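Local coordinates for putative enoyl-CoA hydratase (Streptomyces avermitilis, PDB 3GKB), which probably acts on acyl-CoA thioesters as an enoyl-CoA hydratase of the crotonase family, although its own reaction has not been established, at residues 130-135 against 200-205. Numbering follows the deposited sequence.
Sequences MAFAAA and EYVDRV
Phe132 reaches from strand 130-134 to Tyr201, Val202 and Val205 of helix 195-210, an instance of a helix covering one face of the parallel part of the sheet in a crotonase-like fold. The short segments run nearly antiparallel, at 161°, with axes 9.9 Å apart, a spacing that apolar side chains fill. The packing is closest around Phe132. Its CG lies anti to the carbonyl carbon and beside the backbone N (chi1 -60°). Tyr201 CE2 lies over one face of the Phe132 ring, shifted toward the rim, 4.0 Å from Phe132 CE1 and equally near CD1. The two ring planes meet at 58° with centroids 5.5 Å apart, an oblique pairing. Val202 touches with one branch, CG2, at 3.9 Å from Phe132 CB, and also meets Ile110 of the neighbouring strand 108-113.

The fit is somewhat looser toward Val205, whose CG1 stays 4.3 Å from Phe132 CE2. On the outward side of the helix Glu200, Asp203 and Arg204 are exposed and take no part in this packing; Arg204 instead forms a salt bridge with Asp176 of the second subunit, which also packs Glu170 on Phe132 and Met130. Met130 adds a single thioether contact, its SD 4.2 Å from Val205 CG1.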
loop_
_atom_site.group_PDB
_atom_site.type_symbol
_atom_site.label_atom_id
_atom_site.label_comp_id
_atom_site.label_asym_id
_atom_site.label_seq_id
_atom_site.Cartn_x
_atom_site.Cartn_y
_atom_site.Cartn_z
ATOM N N MET B 130 13.286 -8.748 -0.501
ATOM C CA MET B 130 12.850 -8.241 -1.807
ATOM C C MET B 130 12.677 -9.390 -2.794
ATOM O O MET B 130 13.375 -10.429 -2.698
ATOM C CB MET B 130 13.790 -7.115 -2.353
ATOM C CG MET B 130 15.274 -7.350 -2.405
ATOM S SD MET B 130 16.347 -5.804 -2.592
ATOM C CE MET B 130 16.600 -5.299 -0.919
ATOM N N ALA B 131 11.727 -9.223 -3.715
ATOM C CA ALA B 131 11.411 -10.231 -4.710
ATOM C C ALA B 131 11.240 -9.529 -6.069
ATOM O O ALA B 131 10.500 -8.534 -6.188
ATOM C CB ALA B 131 10.137 -10.952 -4.366
ATOM N N PHE B 132 11.914 -10.082 -7.065
ATOM C CA PHE B 132 11.894 -9.588 -8.450
ATOM C C PHE B 132 11.427 -10.755 -9.319
ATOM O O PHE B 132 11.971 -11.872 -9.202
ATOM C CB PHE B 132 13.302 -9.124 -8.877
ATOM C CG PHE B 132 13.845 -8.007 -8.013
ATOM C CD1 PHE B 132 13.304 -6.733 -8.117
ATOM C CD2 PHE B 132 14.816 -8.236 -7.034
ATOM C CE1 PHE B 132 13.775 -5.682 -7.300
ATOM C CE2 PHE B 132 15.290 -7.190 -6.232
ATOM C CZ PHE B 132 14.739 -5.917 -6.366
ATOM N N ALA B 133 10.455 -10.498 -10.201
ATOM C CA ALA B 133 9.808 -11.564 -10.978
ATOM C C ALA B 133 9.798 -11.297 -12.488
ATOM O O ALA B 133 9.716 -10.151 -12.931
ATOM C CB ALA B 133 8.360 -11.811 -10.493
ATOM N N ALA B 134 9.863 -12.376 -13.258
ATOM C CA ALA B 134 9.819 -12.316 -14.726
ATOM C C ALA B 134 8.374 -12.000 -15.205
ATOM O O ALA B 134 7.425 -12.779 -14.960
ATOM C CB ALA B 134 10.273 -13.657 -15.304
ATOM N N ALA B 135 8.235 -10.888 -15.916
ATOM C CA ALA B 135 6.917 -10.400 -16.352
ATOM C C ALA B 135 6.168 -11.456 -17.158
ATOM O O ALA B 135 4.965 -11.672 -16.954
ATOM C CB ALA B 135 7.085 -9.083 -17.155
ATOM N N GLU B 200 20.386 -10.811 -15.018
ATOM C CA GLU B 200 21.378 -9.744 -14.888
ATOM C C GLU B 200 20.938 -8.647 -13.883
ATOM O O GLU B 200 21.756 -8.133 -13.122
ATOM C CB GLU B 200 21.756 -9.147 -16.274
ATOM C CG GLU B 200 22.589 -10.113 -17.140
ATOM C CD GLU B 200 23.337 -9.391 -18.279
ATOM O OE1 GLU B 200 22.852 -8.325 -18.714
ATOM O OE2 GLU B 200 24.419 -9.877 -18.696
ATOM N N TYR B 201 19.655 -8.319 -13.852
ATOM C CA TYR B 201 19.133 -7.324 -12.921
ATOM C C TYR B 201 19.335 -7.733 -11.443
ATOM O O TYR B 201 19.843 -6.953 -10.626
ATOM C CB TYR B 201 17.638 -7.137 -13.175
ATOM C CG TYR B 201 17.052 -5.992 -12.428
ATOM C CD1 TYR B 201 16.833 -4.763 -13.062
ATOM C CD2 TYR B 201 16.707 -6.108 -11.086
ATOM C CE1 TYR B 201 16.283 -3.697 -12.372
ATOM C CE2 TYR B 201 16.175 -5.042 -10.396
ATOM C CZ TYR B 201 15.959 -3.845 -11.048
ATOM O OH TYR B 201 15.423 -2.770 -10.368
ATOM N N VAL B 202 18.952 -8.964 -11.117
ATOM C CA VAL B 202 19.128 -9.485 -9.748
ATOM C C VAL B 202 20.614 -9.595 -9.391
ATOM O O VAL B 202 21.033 -9.205 -8.295
ATOM C CB VAL B 202 18.369 -10.808 -9.547
ATOM C CG1 VAL B 202 18.700 -11.476 -8.176
ATOM C CG2 VAL B 202 16.860 -10.556 -9.743
ATOM N N ASP B 203 21.427 -10.062 -10.336
ATOM C CA ASP B 203 22.865 -10.119 -10.072
ATOM C C ASP B 203 23.460 -8.732 -9.739
ATOM O O ASP B 203 24.247 -8.590 -8.790
ATOM C CB ASP B 203 23.582 -10.774 -11.243
ATOM C CG ASP B 203 25.072 -10.931 -10.990
ATOM O OD1 ASP B 203 25.463 -11.689 -10.073
ATOM O OD2 ASP B 203 25.852 -10.254 -11.696
ATOM N N ARG B 204 23.074 -7.722 -10.508
ATOM C CA ARG B 204 23.498 -6.352 -10.250
ATOM C C ARG B 204 23.061 -5.844 -8.880
ATOM O O ARG B 204 23.876 -5.265 -8.153
ATOM C CB ARG B 204 22.974 -5.393 -11.318
ATOM C CG ARG B 204 23.375 -3.942 -11.074
ATOM C CD ARG B 204 22.918 -2.973 -12.166
ATOM N NE ARG B 204 21.463 -2.824 -12.214
ATOM C CZ ARG B 204 20.720 -2.104 -11.354
ATOM N NH1 ARG B 204 21.264 -1.423 -10.357
ATOM N NH2 ARG B 204 19.404 -2.063 -11.508
ATOM N N VAL B 205 21.785 -6.047 -8.536
ATOM C CA VAL B 205 21.258 -5.600 -7.233
ATOM C C VAL B 205 22.041 -6.304 -6.114
ATOM O O VAL B 205 22.501 -5.662 -5.183
ATOM C CB VAL B 205 19.747 -5.888 -7.099
ATOM C CG1 VAL B 205 19.287 -5.820 -5.634
ATOM C CG2 VAL B 205 18.935 -4.910 -8.009
#